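Local coordinates for Xaa-Pro Dipeptidase (Alteromonas macleodii, PDB 2QS8), which probably hydrolyses dipeptides or related peptide substrates as a metal-dependent carboxypeptidase-type enzyme of the amidohydrolase superfamily, and here holds methionine in its active site, at residues 336-341 with 396-401; 285-288 with 292-295. One frame throughout, in Å; residues are numbered along the deposited sequence.

Contact 1: 336-341 with 396-401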
ATOM      1  N   THR A 336     -37.831  21.119   7.420  1.00 26.24           N
ATOM      2  CA  THR A 336     -38.062  21.546   8.794  1.00 27.30           C
ATOM      3  C   THR A 336     -36.794  22.234   9.313  1.00 26.66           C
ATOM      4  O   THR A 336     -36.603  22.415  10.518  1.00 26.11           O
ATOM      5  CB  THR A 336     -38.403  20.337   9.697  1.00 28.50           C
ATOM      6  OG1 THR A 336     -37.279  19.443   9.752  1.00 27.27           O
ATOM      7  CG2 THR A 336     -39.636  19.601   9.142  1.00 26.50           C
ATOM      8  N   ASN A 337     -35.934  22.615   8.375  1.00 27.60           N
ATOM      9  CA  ASN A 337     -34.663  23.258   8.696  1.00 28.04           C
ATOM     10  C   ASN A 337     -34.815  24.434   9.663  1.00 28.81           C
ATOM     11  O   ASN A 337     -33.979  24.628  10.550  1.00 28.45           O
ATOM     12  CB  ASN A 337     -33.989  23.738   7.410  1.00 26.19           C
ATOM     13  CG  ASN A 337     -33.907  22.646   6.345  1.00 25.93           C
ATOM     14  OD1 ASN A 337     -32.821  22.144   6.030  1.00 26.11           O
ATOM     15  ND2 ASN A 337     -35.055  22.275   5.787  1.00 23.17           N
ATOM     16  N   TRP A 338     -35.891  25.199   9.503  1.00 29.64           N
ATOM     17  CA  TRP A 338     -36.135  26.372  10.347  1.00 31.73           C
ATOM     18  C   TRP A 338     -36.094  26.116  11.856  1.00 31.94           C
ATOM     19  O   TRP A 338     -35.687  27.000  12.623  1.00 31.59           O
ATOM     20  CB  TRP A 338     -37.473  27.017   9.987  1.00 32.68           C
ATOM     21  CG  TRP A 338     -38.652  26.129  10.239  1.00 35.66           C
ATOM     22  CD1 TRP A 338     -39.194  25.218   9.382  1.00 36.44           C
ATOM     23  CD2 TRP A 338     -39.418  26.045  11.446  1.00 35.47           C
ATOM     24  NE1 TRP A 338     -40.251  24.572   9.976  1.00 36.92           N
ATOM     25  CE2 TRP A 338     -40.414  25.064  11.243  1.00 37.12           C
ATOM     26  CE3 TRP A 338     -39.366  26.713  12.676  1.00 36.17           C
ATOM     27  CZ2 TRP A 338     -41.344  24.723  12.231  1.00 37.10           C
ATOM     28  CZ3 TRP A 338     -40.289  26.376  13.660  1.00 37.39           C
ATOM     29  CH2 TRP A 338     -41.270  25.390  13.428  1.00 37.59           C
ATOM     30  N   LYS A 339     -36.512  24.922  12.282  1.00 30.76           N
ATOM     31  CA  LYS A 339     -36.526  24.575  13.701  1.00 30.08           C
ATOM     32  C   LYS A 339     -35.162  24.762  14.360  1.00 30.36           C
ATOM     33  O   LYS A 339     -35.080  25.019  15.566  1.00 28.45           O
ATOM     34  CB  LYS A 339     -36.989  23.132  13.892  1.00 33.32           C
ATOM     35  CG  LYS A 339     -38.390  22.877  13.383  1.00 34.29           C
ATOM     36  CD  LYS A 339     -38.808  21.441  13.635  1.00 36.12           C
ATOM     37  CE  LYS A 339     -40.186  21.154  13.063  1.00 36.12           C
ATOM     38  NZ  LYS A 339     -40.607  19.765  13.391  1.00 37.33           N
ATOM     39  N   GLU A 340     -34.098  24.626  13.568  1.00 27.58           N
ATOM     40  CA  GLU A 340     -32.740  24.795  14.068  1.00 26.50           C
ATOM     41  C   GLU A 340     -32.553  26.192  14.686  1.00 27.11           C
ATOM     42  O   GLU A 340     -31.832  26.348  15.676  1.00 26.91           O
ATOM     43  CB  GLU A 340     -31.739  24.581  12.926  1.00 25.31           C
ATOM     44  CG  GLU A 340     -30.255  24.620  13.306  1.00 24.82           C
ATOM     45  CD  GLU A 340     -29.813  23.451  14.185  1.00 26.53           C
ATOM     46  OE1 GLU A 340     -30.588  22.482  14.343  1.00 28.34           O
ATOM     47  OE2 GLU A 340     -28.677  23.505  14.714  1.00 24.61           O
ATOM     48  N   PHE A 341     -33.194  27.199  14.094  1.00 26.54           N
ATOM     49  CA  PHE A 341     -33.119  28.571  14.592  1.00 28.09           C
ATOM     50  C   PHE A 341     -33.702  28.638  15.999  1.00 29.40           C
ATOM     51  O   PHE A 341     -33.092  29.192  16.914  1.00 30.96           O
ATOM     52  CB  PHE A 341     -33.907  29.532  13.695  1.00 26.84           C
ATOM     53  CG  PHE A 341     -33.249  29.828  12.381  1.00 27.66           C
ATOM     54  CD1 PHE A 341     -31.976  30.377  12.330  1.00 27.12           C
ATOM     55  CD2 PHE A 341     -33.906  29.552  11.190  1.00 27.67           C
ATOM     56  CE1 PHE A 341     -31.372  30.635  11.109  1.00 29.18           C
ATOM     57  CE2 PHE A 341     -33.310  29.808   9.965  1.00 29.26           C
ATOM     58  CZ  PHE A 341     -32.043  30.349   9.924  1.00 28.90           C
ATOM     59  N   VAL A 396     -41.042  32.184  13.256  1.00 32.65           N
ATOM     60  CA  VAL A 396     -41.887  32.688  12.187  1.00 33.84           C
ATOM     61  C   VAL A 396     -41.251  32.300  10.852  1.00 34.25           C
ATOM     62  O   VAL A 396     -41.911  32.304   9.810  1.00 34.23           O
ATOM     63  CB  VAL A 396     -42.047  34.241  12.273  1.00 34.03           C
ATOM     64  CG1 VAL A 396     -40.747  34.933  11.894  1.00 33.83           C
ATOM     65  CG2 VAL A 396     -43.173  34.698  11.371  1.00 35.27           C
ATOM     66  N   LEU A 397     -39.968  31.949  10.893  1.00 33.69           N
ATOM     67  CA  LEU A 397     -39.249  31.568   9.683  1.00 34.57           C
ATOM     68  C   LEU A 397     -39.773  30.277   9.064  1.00 34.73           C
ATOM     69  O   LEU A 397     -39.322  29.865   7.998  1.00 34.25           O
ATOM     70  CB  LEU A 397     -37.747  31.458   9.968  1.00 32.90           C
ATOM     71  CG  LEU A 397     -37.005  32.800  10.051  1.00 32.62           C
ATOM     72  CD1 LEU A 397     -35.572  32.580  10.485  1.00 31.52           C
ATOM     73  CD2 LEU A 397     -37.048  33.494   8.693  1.00 30.15           C
ATOM     74  N   GLU A 398     -40.731  29.642   9.734  1.00 34.63           N
ATOM     75  CA  GLU A 398     -41.329  28.423   9.211  1.00 33.91           C
ATOM     76  C   GLU A 398     -42.232  28.796   8.044  1.00 32.24           C
ATOM     77  O   GLU A 398     -42.537  27.968   7.190  1.00 31.37           O
ATOM     78  CB  GLU A 398     -42.163  27.714  10.289  1.00 35.30           C
ATOM     79  CG  GLU A 398     -43.226  26.768   9.718  1.00 37.38           C
ATOM     80  CD  GLU A 398     -44.032  26.048  10.780  1.00 38.95           C
ATOM     81  OE1 GLU A 398     -44.267  26.633  11.860  1.00 40.59           O
ATOM     82  OE2 GLU A 398     -44.446  24.896  10.530  1.00 41.51           O
ATOM     83  N   ASN A 399     -42.636  30.062   8.003  1.00 31.76           N
ATOM     84  CA  ASN A 399     -43.546  30.524   6.962  1.00 32.10           C
ATOM     85  C   ASN A 399     -42.962  31.447   5.897  1.00 31.12           C
ATOM     86  O   ASN A 399     -43.622  32.390   5.464  1.00 31.80           O
ATOM     87  CB  ASN A 399     -44.754  31.199   7.616  1.00 31.84           C
ATOM     88  CG  ASN A 399     -45.352  30.361   8.735  1.00 33.40           C
ATOM     89  OD1 ASN A 399     -45.581  30.861   9.838  1.00 32.40           O
ATOM     90  ND2 ASN A 399     -45.610  29.083   8.455  1.00 32.54           N
ATOM     91  N   VAL A 400     -41.732  31.175   5.472  1.00 30.04           N
ATOM     92  CA  VAL A 400     -41.108  31.966   4.417  1.00 27.75           C
ATOM     93  C   VAL A 400     -42.019  31.812   3.207  1.00 27.11           C
ATOM     94  O   VAL A 400     -42.316  30.697   2.809  1.00 27.44           O
ATOM     95  CB  VAL A 400     -39.725  31.420   4.064  1.00 26.66           C
ATOM     96  CG1 VAL A 400     -39.193  32.128   2.833  1.00 24.55           C
ATOM     97  CG2 VAL A 400     -38.781  31.592   5.251  1.00 23.64           C
ATOM     98  N   ASP A 401     -42.465  32.921   2.628  1.00 26.54           N
ATOM     99  CA  ASP A 401     -43.371  32.849   1.487  1.00 27.25           C
ATOM    100  C   ASP A 401     -42.840  33.470   0.197  1.00 26.36           C
ATOM    101  O   ASP A 401     -43.549  33.538  -0.810  1.00 26.47           O
ATOM    102  CB  ASP A 401     -44.718  33.483   1.857  1.00 31.20           C
ATOM    103  CG  ASP A 401     -44.624  34.987   2.063  1.00 35.23           C
ATOM    104  OD1 ASP A 401     -43.690  35.442   2.757  1.00 36.37           O
ATOM    105  OD2 ASP A 401     -45.491  35.712   1.532  1.00 37.82           O
TER
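The carbonyl O of Trp338 accepts a hydrogen bond from Phe341 N at 2.9 Å, fixing in one turn the two aromatic residues that meet Leu397 and Glu398. No hydrogen bond crosses between 336-341 and 396-401, so the evidence for the contact lies in how side chains overlap. Trp338 carries the larger part. Its CG sits between the backbone N and the carbonyl carbon (chi1 63°), which presents a broad face of the indole to Glu398. Glu398 CB lies 3.5 Å from the centroid of the six-membered ring and 18° off its normal, a CH-pi contact over the face. Beyond CG the glutamate chain is extended and runs alongside the ring, pointing the same way; its carboxylate is inclined by only 22° to the indole plane, and CD comes to 3.3 Å from Trp338 CZ2. The opposite face of the indole is covered by Lys339 CG, 3.5 Å above the plane, so aliphatic groups clamp the ring from both sides. Deeper in, Leu397 and Phe341 cross at about a right angle. Leu397 CD1 stands over the phenyl face, 3.9 Å from the ring centroid, in a second CH-pi contact, and approaches Phe341 CD2 to 3.5 Å. Leu397 CB also lies 4.4 Å from Trp338 CB, joining the two aromatic contacts. Phe341 continues inward against Phe325, Phe107 and Ile394, whereas Glu398 is on the exposed side, so the interface grades from apolar core to surface. In the fold, the start of helix 339-346 on the TIM barrel meets the short 3-10 turn before strand 400-405, which pairs with strands 383-386 and 408-411; such a barrel-to-beta-domain junction is found in many amidohydrolases.

Contact 2: 285-288 with 292-295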
ATOM      1  N   ALA A 285     -32.626  11.766  20.156  1.00 36.99           N
ATOM      2  CA  ALA A 285     -32.947  11.637  21.569  1.00 40.48           C
ATOM      3  C   ALA A 285     -34.381  11.171  21.771  1.00 39.64           C
ATOM      4  O   ALA A 285     -34.637  10.149  22.367  1.00 40.30           O
ATOM      5  CB  ALA A 285     -32.710  12.955  22.287  1.00 42.97           C
ATOM      6  N   GLU A 286     -35.291  11.958  21.199  1.00 40.88           N
ATOM      7  CA  GLU A 286     -36.714  11.665  21.271  1.00 42.50           C
ATOM      8  C   GLU A 286     -37.010  10.265  20.749  1.00 41.52           C
ATOM      9  O   GLU A 286     -37.709   9.488  21.400  1.00 41.02           O
ATOM     10  CB  GLU A 286     -37.496  12.694  20.451  1.00 45.61           C
ATOM     11  CG  GLU A 286     -39.010  12.538  20.507  1.00 52.37           C
ATOM     12  CD  GLU A 286     -39.714  13.187  19.315  1.00 56.68           C
ATOM     13  OE1 GLU A 286     -39.357  14.336  18.957  1.00 59.22           O
ATOM     14  OE2 GLU A 286     -40.627  12.550  18.740  1.00 58.34           O
ATOM     15  N   LYS A 287     -36.465   9.941  19.580  1.00 40.47           N
ATOM     16  CA  LYS A 287     -36.702   8.642  18.965  1.00 40.06           C
ATOM     17  C   LYS A 287     -36.097   7.478  19.737  1.00 38.29           C
ATOM     18  O   LYS A 287     -36.594   6.361  19.652  1.00 37.41           O
ATOM     19  CB  LYS A 287     -36.188   8.632  17.520  1.00 40.38           C
ATOM     20  CG  LYS A 287     -36.833   9.691  16.622  1.00 38.59           C
ATOM     21  CD  LYS A 287     -38.335   9.508  16.536  1.00 38.38           C
ATOM     22  CE  LYS A 287     -38.956  10.510  15.582  1.00 38.34           C
ATOM     23  NZ  LYS A 287     -40.434  10.351  15.495  1.00 37.03           N
ATOM     24  N   SER A 288     -35.037   7.741  20.498  1.00 37.18           N
ATOM     25  CA  SER A 288     -34.384   6.691  21.269  1.00 36.83           C
ATOM     26  C   SER A 288     -35.281   6.142  22.381  1.00 37.08           C
ATOM     27  O   SER A 288     -34.978   5.110  22.980  1.00 35.70           O
ATOM     28  CB  SER A 288     -33.081   7.207  21.879  1.00 35.90           C
ATOM     29  OG  SER A 288     -33.354   8.100  22.938  1.00 34.99           O
ATOM     30  N   ASN A 292     -37.507  -0.329  19.355  1.00 34.81           N
ATOM     31  CA  ASN A 292     -37.292  -0.800  17.986  1.00 34.39           C
ATOM     32  C   ASN A 292     -37.376   0.250  16.890  1.00 33.35           C
ATOM     33  O   ASN A 292     -37.632  -0.082  15.729  1.00 34.13           O
ATOM     34  CB  ASN A 292     -38.264  -1.941  17.666  1.00 35.59           C
ATOM     35  CG  ASN A 292     -38.110  -3.121  18.615  1.00 36.25           C
ATOM     36  OD1 ASN A 292     -37.034  -3.708  18.719  1.00 39.90           O
ATOM     37  ND2 ASN A 292     -39.189  -3.469  19.312  1.00 33.90           N
ATOM     38  N   PHE A 293     -37.183   1.516  17.248  1.00 32.02           N
ATOM     39  CA  PHE A 293     -37.207   2.574  16.249  1.00 29.75           C
ATOM     40  C   PHE A 293     -35.848   2.478  15.554  1.00 28.62           C
ATOM     41  O   PHE A 293     -35.769   2.372  14.328  1.00 26.59           O
ATOM     42  CB  PHE A 293     -37.360   3.948  16.890  1.00 31.56           C
ATOM     43  CG  PHE A 293     -37.445   5.067  15.893  1.00 34.66           C
ATOM     44  CD1 PHE A 293     -38.670   5.451  15.368  1.00 33.24           C
ATOM     45  CD2 PHE A 293     -36.289   5.706  15.443  1.00 34.35           C
ATOM     46  CE1 PHE A 293     -38.745   6.449  14.418  1.00 35.84           C
ATOM     47  CE2 PHE A 293     -36.357   6.703  14.491  1.00 34.03           C
ATOM     48  CZ  PHE A 293     -37.588   7.076  13.975  1.00 35.13           C
ATOM     49  N   PHE A 294     -34.795   2.509  16.368  1.00 26.52           N
ATOM     50  CA  PHE A 294     -33.416   2.403  15.906  1.00 28.65           C
ATOM     51  C   PHE A 294     -32.950   0.949  16.066  1.00 30.33           C
ATOM     52  O   PHE A 294     -33.559   0.158  16.791  1.00 28.84           O
ATOM     53  CB  PHE A 294     -32.476   3.274  16.760  1.00 28.40           C
ATOM     54  CG  PHE A 294     -32.697   4.768  16.625  1.00 29.43           C
ATOM     55  CD1 PHE A 294     -32.473   5.416  15.416  1.00 27.11           C
ATOM     56  CD2 PHE A 294     -33.091   5.527  17.729  1.00 26.52           C
ATOM     57  CE1 PHE A 294     -32.635   6.800  15.307  1.00 28.46           C
ATOM     58  CE2 PHE A 294     -33.259   6.911  17.628  1.00 27.93           C
ATOM     59  CZ  PHE A 294     -33.030   7.548  16.421  1.00 28.28           C
ATOM     60  N   PRO A 295     -31.877   0.571  15.359  1.00 30.09           N
ATOM     61  CA  PRO A 295     -31.386  -0.801  15.503  1.00 29.85           C
ATOM     62  C   PRO A 295     -30.883  -0.860  16.950  1.00 30.01           C
ATOM     63  O   PRO A 295     -30.554   0.179  17.529  1.00 29.47           O
ATOM     64  CB  PRO A 295     -30.252  -0.864  14.487  1.00 29.62           C
ATOM     65  CG  PRO A 295     -30.743   0.054  13.397  1.00 30.33           C
ATOM     66  CD  PRO A 295     -31.293   1.224  14.174  1.00 29.75           C
TER
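Lys287 and Phe293 have their CA atoms 6.7 Å apart, and Ser288 and Phe294 6.9 Å, as the chain leaving helix 278-287 folds back beside its last turn. This is a loop of the TIM barrel, joining that helix to helix 299-319. Lys287 supplies the apolar stem: its CB lies over one face of the Phe293 ring, 3.9 Å from the centroid and 26° off the normal, a CH-pi contact. Lys287 CG lies beside the backbone N (chi1 -59°), and the bend at chi2 (-60°) then turns CD across the same ring, 3.6 Å from Phe293 CZ, while the amino end leads away toward Glu286 in a long salt bridge. The two phenylalanines also meet each other: Phe293 CD2 stands 3.6 Å above the Phe294 plane, over the ring centre. Phe294 touches Tyr76, Ala302 and the pocket residue Leu202, and its side chain is about 8 Å from the bound methionine, consistent with a second-shell position. Its outer ring atoms reach back to the helix, where Phe294 CE2 is 3.4 Å from Lys287 CB and Ser288 N approaches at the ring edge, near its plane, 3.5 Å from the same CE2.

Contact 2 closes before contact 1 opens along the chain, and both belong to the amidohydrolase family region. Their centres are 25 Å apart and their nearest atoms about 8 Å, so they do not touch. Helix 278-287 nevertheless relates them: contact 2 uses its final residues, while at its start Ile278 N and Ser279 OG hydrogen-bond to Glu340 of segment 336-341. Close to that start lie Ala280 and Gly281, which line the methionine pocket, and between the two contacts in sequence comes Asp328, a magnesium ligand. Contact 2 thus lies in the loop after helix 278-287, near the pocket, whereas contact 1 joins helix 339-346 on the barrel side to the 3-10 turn before strand 400-405, on the beta-domain side.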